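Local coordinates for protein beta-galactosidase (Bacillus circulans, PDB 4MAD) that probably hydrolyses terminal non-reducing beta-D-galactose residues from beta-D-galactosides, as a family 35 glycoside hydrolase, at residues V542-L547 / V561-Q567; H516-V522 / E568-I574; I351-F356 / V522-T528. All blocks are in the same frame, centred on the assembly; numbering follows the deposited sequence.

Contact 1: V542-L547 / V561-Q567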
loop_
_atom_site.group_PDB
_atom_site.type_symbol
_atom_site.label_atom_id
_atom_site.label_comp_id
_atom_site.label_asym_id
_atom_site.label_seq_id
_atom_site.Cartn_x
_atom_site.Cartn_y
_atom_site.Cartn_z
ATOM N N VAL A 542 -6.960 4.812 -16.473
ATOM C CA VAL A 542 -6.414 5.229 -17.746
ATOM C C VAL A 542 -6.168 3.976 -18.579
ATOM O O VAL A 542 -5.489 3.137 -18.182
ATOM C CB VAL A 542 -5.125 6.028 -17.546
ATOM C CG1 VAL A 542 -4.396 6.292 -18.853
ATOM C CG2 VAL A 542 -5.449 7.272 -16.790
ATOM N N ASN A 543 -6.879 3.831 -19.659
ATOM C CA ASN A 543 -6.767 2.625 -20.420
ATOM C C ASN A 543 -6.972 1.400 -19.541
ATOM O O ASN A 543 -6.381 0.394 -19.758
ATOM C CB ASN A 543 -5.463 2.553 -21.203
ATOM C CG ASN A 543 -5.349 3.665 -22.236
ATOM O OD1 ASN A 543 -4.379 4.320 -22.289
ATOM N ND2 ASN A 543 -6.372 3.901 -22.967
ATOM N N GLY A 544 -7.843 1.520 -18.561
ATOM C CA GLY A 544 -8.145 0.419 -17.676
ATOM C C GLY A 544 -7.228 0.281 -16.482
ATOM O O GLY A 544 -7.480 -0.493 -15.617
ATOM N N HIS A 545 -6.220 1.123 -16.433
ATOM C CA HIS A 545 -5.256 1.102 -15.374
ATOM C C HIS A 545 -5.763 1.977 -14.241
ATOM O O HIS A 545 -5.965 3.112 -14.412
ATOM C CB HIS A 545 -3.950 1.631 -15.845
ATOM C CG HIS A 545 -3.284 0.781 -16.870
ATOM N ND1 HIS A 545 -2.678 -0.402 -16.567
ATOM C CD2 HIS A 545 -3.129 0.953 -18.190
ATOM C CE1 HIS A 545 -2.169 -0.920 -17.661
ATOM N NE2 HIS A 545 -2.449 -0.125 -18.662
ATOM N N HIS A 546 -5.893 1.381 -13.078
ATOM C CA HIS A 546 -6.460 2.072 -11.927
ATOM C C HIS A 546 -5.352 2.883 -11.252
ATOM O O HIS A 546 -4.494 2.348 -10.678
ATOM C CB HIS A 546 -7.037 1.057 -10.931
ATOM C CG HIS A 546 -7.711 1.683 -9.758
ATOM N ND1 HIS A 546 -8.596 1.019 -8.951
ATOM C CD2 HIS A 546 -7.661 2.943 -9.296
ATOM C CE1 HIS A 546 -9.038 1.840 -8.024
ATOM N NE2 HIS A 546 -8.491 3.017 -8.224
ATOM N N LEU A 547 -5.426 4.182 -11.392
ATOM C CA LEU A 547 -4.435 5.089 -10.862
ATOM C C LEU A 547 -4.366 5.162 -9.357
ATOM O O LEU A 547 -3.379 5.529 -8.831
ATOM C CB LEU A 547 -4.639 6.492 -11.386
ATOM C CG LEU A 547 -4.496 6.730 -12.879
ATOM C CD1 LEU A 547 -4.579 8.157 -13.176
ATOM C CD2 LEU A 547 -3.276 6.114 -13.474
ATOM N N VAL A 561 0.406 9.518 -13.687
ATOM C CA VAL A 561 0.187 8.633 -14.774
ATOM C C VAL A 561 1.508 8.212 -15.426
ATOM O O VAL A 561 2.061 8.939 -16.157
ATOM C CB VAL A 561 -0.641 9.327 -15.841
ATOM C CG1 VAL A 561 -0.987 8.388 -16.930
ATOM C CG2 VAL A 561 -1.827 9.981 -15.281
ATOM N N PRO A 562 1.965 7.019 -15.175
ATOM C CA PRO A 562 3.147 6.522 -15.838
ATOM C C PRO A 562 2.943 6.400 -17.347
ATOM O O PRO A 562 1.928 5.975 -17.772
ATOM C CB PRO A 562 3.321 5.129 -15.235
ATOM C CG PRO A 562 2.598 5.154 -14.029
ATOM C CD PRO A 562 1.470 6.052 -14.210
ATOM N N ALA A 563 3.974 6.668 -18.119
ATOM C CA ALA A 563 3.804 6.637 -19.548
ATOM C C ALA A 563 3.280 5.298 -20.074
ATOM O O ALA A 563 2.538 5.282 -21.016
ATOM C CB ALA A 563 5.060 6.972 -20.205
ATOM N N PRO A 564 3.662 4.192 -19.472
ATOM C CA PRO A 564 3.264 2.878 -19.990
ATOM C C PRO A 564 1.773 2.628 -19.992
ATOM O O PRO A 564 1.321 1.787 -20.687
ATOM C CB PRO A 564 3.957 1.938 -19.061
ATOM C CG PRO A 564 5.219 2.641 -18.754
ATOM C CD PRO A 564 4.806 4.055 -18.571
ATOM N N PHE A 565 1.062 3.340 -19.139
ATOM C CA PHE A 565 -0.362 3.325 -19.083
ATOM C C PHE A 565 -1.012 3.941 -20.354
ATOM O O PHE A 565 -2.114 3.664 -20.666
ATOM C CB PHE A 565 -0.824 4.033 -17.829
ATOM C CG PHE A 565 -0.626 3.244 -16.540
ATOM C CD1 PHE A 565 -0.035 2.017 -16.522
ATOM C CD2 PHE A 565 -1.044 3.763 -15.349
ATOM C CE1 PHE A 565 0.129 1.353 -15.364
ATOM C CE2 PHE A 565 -0.897 3.096 -14.223
ATOM C CZ PHE A 565 -0.296 1.896 -14.219
ATOM N N LEU A 566 -0.304 4.865 -20.972
ATOM C CA LEU A 566 -0.681 5.559 -22.191
ATOM C C LEU A 566 -0.258 4.870 -23.513
ATOM O O LEU A 566 0.587 4.029 -23.528
ATOM C CB LEU A 566 -0.115 6.972 -22.192
ATOM C CG LEU A 566 -0.577 7.963 -21.120
ATOM C CD1 LEU A 566 0.158 9.255 -21.087
ATOM C CD2 LEU A 566 -2.011 8.174 -21.234
ATOM N N GLN A 567 -0.925 5.265 -24.580
ATOM C CA GLN A 567 -0.605 4.824 -25.910
ATOM C C GLN A 567 -0.776 5.943 -26.904
ATOM O O GLN A 567 -1.490 6.886 -26.682
ATOM C CB GLN A 567 -1.427 3.628 -26.320
ATOM C CG GLN A 567 -2.872 3.899 -26.530
ATOM C CD GLN A 567 -3.664 2.614 -26.568
ATOM O OE1 GLN A 567 -3.615 1.840 -25.642
ATOM N NE2 GLN A 567 -4.357 2.380 -27.627
#
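His545 lies flat on Phe565, at the point where a beta hairpin of the galactose-binding family region meets a neighbouring loop. The hairpin turns through a type I' beta turn from Val542 to His545. Its closing bonds run between the same two residues, with His545 N 2.8 Å from Val542 O. Within the turn, Gly544 has a phi of 87°, where a CB would be jammed against the carbonyl O of Asn543. The partner loop leaves strand 558-561 and makes a short 3-10 turn at 563-565.

The looser side of the contact is the one nearer solvent. Gln567 is exposed and lies at the rim. His545 is itself partly exposed, although one face of its ring is covered by Phe565.

The tight part starts at this ring pair. It is an offset stack, with the His545 and Phe565 planes only 4° apart and the centroids 4.0 Å from each other. The offset brings His545 CB over the centre of the phenyl face, 3.6 Å from the Phe565 centroid, as a CH-pi contact. Pro562 CG lies against the opposite face, toward the rim, so Phe565 is held between His545 and proline.

Beyond the ring pair, toward the sheet, the packing continues through aliphatic tips. Val542 CG1 is anti to its own N (chi1 171°), which sends this branch across to Leu566 CD2 at 3.9 Å. Leu547 CD1 touches Val561 CG2, also at 3.9 Å. Val542, Leu547, Val561 and Leu566 are all buried, and Ile573 and Ile530 of the adjoining strands pack against members of this group. Leu547 joins the two parts, as its CD2 comes in at the phenyl edge, 3.7 Å from Phe565 CD2.

Contact 2: H516-V522 / E568-I574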
loop_
_atom_site.group_PDB
_atom_site.type_symbol
_atom_site.label_atom_id
_atom_site.label_comp_id
_atom_site.label_asym_id
_atom_site.label_seq_id
_atom_site.Cartn_x
_atom_site.Cartn_y
_atom_site.Cartn_z
ATOM N N HIS A 516 -17.416 9.088 -15.509
ATOM C CA HIS A 516 -17.362 10.102 -16.496
ATOM C C HIS A 516 -16.327 9.638 -17.498
ATOM O O HIS A 516 -15.282 9.259 -17.104
ATOM C CB HIS A 516 -16.873 11.348 -15.861
ATOM C CG HIS A 516 -17.816 11.932 -14.880
ATOM N ND1 HIS A 516 -18.971 12.547 -15.249
ATOM C CD2 HIS A 516 -17.775 11.998 -13.538
ATOM C CE1 HIS A 516 -19.596 12.984 -14.178
ATOM N NE2 HIS A 516 -18.899 12.648 -13.125
ATOM N N LYS A 517 -16.618 9.679 -18.782
ATOM C CA LYS A 517 -15.705 9.148 -19.773
ATOM C C LYS A 517 -15.245 10.156 -20.792
ATOM O O LYS A 517 -16.010 10.865 -21.301
ATOM C CB LYS A 517 -16.289 7.975 -20.503
ATOM C CG LYS A 517 -15.330 7.344 -21.424
ATOM C CD LYS A 517 -15.991 6.400 -22.301
ATOM C CE LYS A 517 -15.250 5.172 -22.349
ATOM N NZ LYS A 517 -14.559 5.086 -23.621
ATOM N N GLY A 518 -13.944 10.165 -21.020
ATOM C CA GLY A 518 -13.309 11.095 -21.908
ATOM C C GLY A 518 -12.172 10.470 -22.703
ATOM O O GLY A 518 -11.715 9.441 -22.374
ATOM N N ILE A 519 -11.734 11.151 -23.740
ATOM C CA ILE A 519 -10.654 10.679 -24.572
ATOM C C ILE A 519 -9.461 11.646 -24.554
ATOM O O ILE A 519 -9.635 12.794 -24.751
ATOM C CB ILE A 519 -11.132 10.520 -26.012
ATOM C CG1 ILE A 519 -12.334 9.599 -26.065
ATOM C CG2 ILE A 519 -10.103 9.937 -26.849
ATOM C CD1 ILE A 519 -11.959 8.236 -25.992
ATOM N N LEU A 520 -8.265 11.132 -24.323
ATOM C CA LEU A 520 -7.055 11.899 -24.369
ATOM C C LEU A 520 -6.327 11.466 -25.610
ATOM O O LEU A 520 -6.105 10.334 -25.798
ATOM C CB LEU A 520 -6.193 11.588 -23.194
ATOM C CG LEU A 520 -4.808 12.218 -23.146
ATOM C CD1 LEU A 520 -4.918 13.628 -23.199
ATOM C CD2 LEU A 520 -4.017 11.805 -21.984
ATOM N N THR A 521 -5.971 12.441 -26.429
ATOM C CA THR A 521 -5.208 12.176 -27.616
ATOM C C THR A 521 -3.766 12.544 -27.373
ATOM O O THR A 521 -3.482 13.615 -26.965
ATOM C CB THR A 521 -5.730 12.967 -28.809
ATOM O OG1 THR A 521 -7.076 12.622 -29.058
ATOM C CG2 THR A 521 -4.970 12.577 -29.991
ATOM N N VAL A 522 -2.896 11.594 -27.643
ATOM C CA VAL A 522 -1.519 11.637 -27.279
ATOM C C VAL A 522 -0.670 11.433 -28.530
ATOM O O VAL A 522 -0.847 10.464 -29.206
ATOM C CB VAL A 522 -1.260 10.514 -26.295
ATOM C CG1 VAL A 522 0.143 10.113 -26.244
ATOM C CG2 VAL A 522 -1.839 10.863 -24.942
ATOM N N GLU A 568 -0.074 5.822 -28.013
ATOM C CA GLU A 568 -0.217 6.808 -29.054
ATOM C C GLU A 568 -1.599 6.753 -29.568
ATOM O O GLU A 568 -2.110 5.724 -29.770
ATOM C CB GLU A 568 0.758 6.553 -30.196
ATOM C CG GLU A 568 2.068 7.256 -29.957
ATOM C CD GLU A 568 3.232 6.709 -30.764
ATOM O OE1 GLU A 568 3.005 6.157 -31.848
ATOM O OE2 GLU A 568 4.375 6.859 -30.296
ATOM N N GLY A 569 -2.178 7.890 -29.838
ATOM C CA GLY A 569 -3.554 7.891 -30.276
ATOM C C GLY A 569 -4.537 8.198 -29.183
ATOM O O GLY A 569 -4.237 8.942 -28.312
ATOM N N GLU A 570 -5.722 7.631 -29.278
ATOM C CA GLU A 570 -6.743 7.863 -28.305
ATOM C C GLU A 570 -6.561 7.004 -27.079
ATOM O O GLU A 570 -6.172 5.896 -27.174
ATOM C CB GLU A 570 -8.092 7.609 -28.930
ATOM C CG GLU A 570 -8.382 8.551 -30.026
ATOM C CD GLU A 570 -9.757 8.382 -30.551
ATOM O OE1 GLU A 570 -10.371 7.324 -30.372
ATOM O OE2 GLU A 570 -10.216 9.342 -31.152
ATOM N N ASN A 571 -6.871 7.570 -25.929
ATOM C CA ASN A 571 -6.693 6.928 -24.658
ATOM C C ASN A 571 -7.977 7.097 -23.895
ATOM O O ASN A 571 -8.551 8.127 -23.942
ATOM C CB ASN A 571 -5.558 7.597 -23.883
ATOM C CG ASN A 571 -4.175 7.290 -24.460
ATOM O OD1 ASN A 571 -3.499 6.412 -24.041
ATOM N ND2 ASN A 571 -3.779 8.066 -25.430
ATOM N N GLU A 572 -8.396 6.069 -23.186
ATOM C CA GLU A 572 -9.640 6.125 -22.509
ATOM C C GLU A 572 -9.459 6.586 -21.062
ATOM O O GLU A 572 -8.836 5.950 -20.320
ATOM C CB GLU A 572 -10.271 4.746 -22.559
ATOM C CG GLU A 572 -11.418 4.575 -21.704
ATOM C CD GLU A 572 -11.868 3.102 -21.611
ATOM O OE1 GLU A 572 -11.495 2.410 -20.653
ATOM O OE2 GLU A 572 -12.565 2.675 -22.534
ATOM N N ILE A 573 -10.038 7.719 -20.724
ATOM C CA ILE A 573 -10.000 8.207 -19.380
ATOM C C ILE A 573 -11.349 8.042 -18.739
ATOM O O ILE A 573 -12.295 8.580 -19.181
ATOM C CB ILE A 573 -9.711 9.681 -19.349
ATOM C CG1 ILE A 573 -8.447 10.007 -20.142
ATOM C CG2 ILE A 573 -9.556 10.104 -17.984
ATOM C CD1 ILE A 573 -7.300 9.219 -19.833
ATOM N N ILE A 574 -11.380 7.281 -17.669
ATOM C CA ILE A 574 -12.598 7.092 -16.904
ATOM C C ILE A 574 -12.431 7.495 -15.470
ATOM O O ILE A 574 -11.552 7.040 -14.833
ATOM C CB ILE A 574 -13.060 5.637 -16.924
ATOM C CG1 ILE A 574 -13.445 5.254 -18.328
ATOM C CG2 ILE A 574 -14.262 5.469 -16.078
ATOM C CD1 ILE A 574 -13.678 3.901 -18.504
#
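Two strands of an eight-stranded antiparallel sheet pair here, 514-522 beside 569-577. Gly518 with Ile573, Leu520 with Asn571 and Val522 with Gly569 are the hydrogen-bonded pairs. At the first, Gly518 N bonds to Ile573 O at 2.9 Å, in the carbonyl plane.

One face carries Lys517, Ile519, Glu570 and Glu572. Lys517 bends late in its chain, at chi3 and chi4, and this brings NZ over to Glu572 OE2. The salt bridge is long and weak at 3.3 Å. An alanine in place of Lys517 would probably leave the Glu572 carboxylate without this positive mate and bare the flank of Ile574 that CG touches. On the same face, Ile519 CG2 rests on Glu570 CB at 3.7 Å.

The other face is buried. Leu520 CB meets Ile573 CG1 at 4.1 Å, and Phe587 touches both residues. Asn571 ND2 bonds to Gln567 O, just before the strand. It also crosses to the partner strand, where Asn571 ND2 reaches Leu520 O at 3.3 Å, from above the carbonyl plane, 38° out of it.

Contact 3: I351-F356 / V522-T528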
loop_
_atom_site.group_PDB
_atom_site.type_symbol
_atom_site.label_atom_id
_atom_site.label_comp_id
_atom_site.label_asym_id
_atom_site.label_seq_id
_atom_site.Cartn_x
_atom_site.Cartn_y
_atom_site.Cartn_z
ATOM N N ILE A 351 13.417 10.961 -17.466
ATOM C CA ILE A 351 12.220 10.527 -18.155
ATOM C C ILE A 351 11.315 11.719 -18.357
ATOM O O ILE A 351 10.943 12.371 -17.451
ATOM C CB ILE A 351 11.514 9.432 -17.387
ATOM C CG1 ILE A 351 12.389 8.200 -17.363
ATOM C CG2 ILE A 351 10.255 9.100 -18.009
ATOM C CD1 ILE A 351 11.986 7.170 -16.401
ATOM N N PRO A 352 10.977 11.995 -19.593
ATOM C CA PRO A 352 10.236 13.202 -19.871
ATOM C C PRO A 352 8.858 13.227 -19.211
ATOM O O PRO A 352 8.243 12.236 -19.104
ATOM C CB PRO A 352 10.077 13.160 -21.375
ATOM C CG PRO A 352 11.182 12.411 -21.846
ATOM C CD PRO A 352 11.467 11.377 -20.826
ATOM N N LYS A 353 8.470 14.404 -18.773
ATOM C CA LYS A 353 7.123 14.709 -18.300
ATOM C C LYS A 353 6.452 15.706 -19.249
ATOM O O LYS A 353 7.063 16.604 -19.658
ATOM C CB LYS A 353 7.181 15.272 -16.903
ATOM C CG LYS A 353 7.341 14.199 -15.852
ATOM C CD LYS A 353 8.559 14.294 -15.090
ATOM C CE LYS A 353 8.961 12.960 -14.342
ATOM N NZ LYS A 353 9.323 11.738 -15.213
ATOM N N ARG A 354 5.180 15.510 -19.565
ATOM C CA ARG A 354 4.440 16.378 -20.474
ATOM C C ARG A 354 3.114 16.794 -19.898
ATOM O O ARG A 354 2.566 16.084 -19.096
ATOM C CB ARG A 354 4.211 15.684 -21.792
ATOM C CG ARG A 354 5.482 15.370 -22.518
ATOM C CD ARG A 354 6.163 16.629 -22.932
ATOM N NE ARG A 354 7.344 16.395 -23.741
ATOM C CZ ARG A 354 8.565 16.473 -23.278
ATOM N NH1 ARG A 354 8.754 16.784 -22.044
ATOM N NH2 ARG A 354 9.584 16.222 -24.059
ATOM N N LEU A 355 2.631 17.957 -20.266
ATOM C CA LEU A 355 1.248 18.308 -20.042
ATOM C C LEU A 355 0.481 17.812 -21.244
ATOM O O LEU A 355 0.988 17.847 -22.307
ATOM C CB LEU A 355 0.992 19.792 -20.022
ATOM C CG LEU A 355 1.634 20.815 -19.167
ATOM C CD1 LEU A 355 2.846 21.247 -19.804
ATOM C CD2 LEU A 355 0.741 21.929 -19.011
ATOM N N PHE A 356 -0.738 17.379 -21.053
ATOM C CA PHE A 356 -1.574 17.012 -22.155
ATOM C C PHE A 356 -2.855 17.821 -22.246
ATOM O O PHE A 356 -3.615 17.623 -23.121
ATOM C CB PHE A 356 -1.870 15.529 -22.157
ATOM C CG PHE A 356 -0.704 14.665 -22.536
ATOM C CD1 PHE A 356 -0.424 14.391 -23.853
ATOM C CD2 PHE A 356 0.041 14.050 -21.598
ATOM C CE1 PHE A 356 0.580 13.591 -24.171
ATOM C CE2 PHE A 356 1.058 13.243 -21.931
ATOM C CZ PHE A 356 1.329 13.005 -23.207
ATOM N N VAL A 522 -2.896 11.594 -27.643
ATOM C CA VAL A 522 -1.519 11.637 -27.279
ATOM C C VAL A 522 -0.670 11.433 -28.530
ATOM O O VAL A 522 -0.847 10.464 -29.206
ATOM C CB VAL A 522 -1.260 10.514 -26.295
ATOM C CG1 VAL A 522 0.143 10.113 -26.244
ATOM C CG2 VAL A 522 -1.839 10.863 -24.942
ATOM N N ASP A 523 0.191 12.400 -28.801
ATOM C CA ASP A 523 1.158 12.288 -29.842
ATOM C C ASP A 523 2.248 11.268 -29.567
ATOM O O ASP A 523 2.546 10.445 -30.372
ATOM C CB ASP A 523 1.760 13.672 -30.180
ATOM C CG ASP A 523 1.907 14.629 -28.943
ATOM O OD1 ASP A 523 2.076 14.173 -27.815
ATOM O OD2 ASP A 523 1.877 15.855 -29.140
ATOM N N LYS A 524 2.844 11.365 -28.392
ATOM C CA LYS A 524 3.798 10.395 -27.910
ATOM C C LYS A 524 3.618 10.213 -26.406
ATOM O O LYS A 524 3.564 11.162 -25.720
ATOM C CB LYS A 524 5.173 10.940 -28.144
ATOM C CG LYS A 524 6.272 10.066 -27.704
ATOM C CD LYS A 524 7.521 10.832 -27.795
ATOM C CE LYS A 524 8.699 9.971 -27.633
ATOM N NZ LYS A 524 9.859 10.798 -27.779
ATOM N N ALA A 525 3.558 9.002 -25.926
ATOM C CA ALA A 525 3.350 8.780 -24.511
ATOM C C ALA A 525 4.479 9.371 -23.652
ATOM O O ALA A 525 5.605 9.254 -24.000
ATOM C CB ALA A 525 3.241 7.383 -24.268
ATOM N N ALA A 526 4.142 10.023 -22.560
ATOM C CA ALA A 526 5.142 10.547 -21.659
ATOM C C ALA A 526 4.525 10.569 -20.256
ATOM O O ALA A 526 3.354 10.525 -20.150
ATOM C CB ALA A 526 5.510 11.884 -22.035
ATOM N N ASP A 527 5.320 10.647 -19.208
ATOM C CA ASP A 527 4.767 10.688 -17.874
ATOM C C ASP A 527 3.967 11.948 -17.727
ATOM O O ASP A 527 4.247 12.900 -18.311
ATOM C CB ASP A 527 5.840 10.677 -16.798
ATOM C CG ASP A 527 6.510 9.349 -16.616
ATOM O OD1 ASP A 527 6.100 8.357 -17.176
ATOM O OD2 ASP A 527 7.483 9.347 -15.901
ATOM N N THR A 528 2.921 11.884 -16.944
ATOM C CA THR A 528 2.046 13.006 -16.765
ATOM C C THR A 528 1.252 12.894 -15.472
ATOM O O THR A 528 1.315 11.898 -14.835
ATOM C CB THR A 528 1.096 13.227 -17.966
ATOM O OG1 THR A 528 0.420 14.453 -17.850
ATOM C CG2 THR A 528 0.103 12.140 -18.047
HETATM O O HOH W 1 8.162 10.058 -20.622
#
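Lys353 NZ is gripped by two acceptors. It gives a hydrogen bond to Ile351 O at 2.8 Å and a salt bridge to Asp527 OD2 at 3.1 Å. The lysine chain bends at chi2 (118°) and again at chi4, which curls NZ back toward its own loop. It meets the carboxylate on the anti side of OD2. The other oxygen, OD1, accepts hydrogen bonds from Ala563 N and Tyr47 OH. Ile351 CG2 packs on Asp527 OD2 at 3.5 Å.

Segment 351-356 follows helix 327-339, which comes after the last strand of the parallel barrel, and runs into strand 357-366 of the antiparallel sheet. It lies along the loop between strands 514-522 and 528-531. One backbone bridge joins them at Lys353 and Asp527. Arg354 N donates to Asp527 O at 3.0 Å, nearly in line with the carbonyl. Asp527 N makes a weak bond to Pro352 O, and a water joins the same two atoms.

Arg354 CG lies against Ala526 CB at 3.5 Å. Farther along, Phe356 is the main apolar group. Its ring atom CE1 touches Val522 CG2 at 3.7 Å. Lys524 O, Ala526 O and Thr528 CB stand around the ring edge, in its plane. Such oxygens at a phenyl edge probably suit its slightly positive hydrogens. The segment is thus held by charge and backbone bonds near Lys353 and by ring packing at Phe356.

In the fold
All three contacts are partly buried, and none lies at an annotated site. Contacts 1 and 2 both reach the same antiparallel sheet. Contact 2 is regular strand pairing, with a buried apolar face and a more open charged one. Contact 1 is nested within the loop that contact 2 closes. Its rings and aliphatic tips seal a hairpin against a loop, and Asn543 N probably bonds to Glu572 O of contact 2. Contact 3 brings in a linker distant in sequence. It relies on a salt bridge, few backbone bonds and the packing of the Phe356 ring, and shares Val522 with contact 2. Contacts 1 and 3 meet where Val561 N probably bonds to Thr528 O.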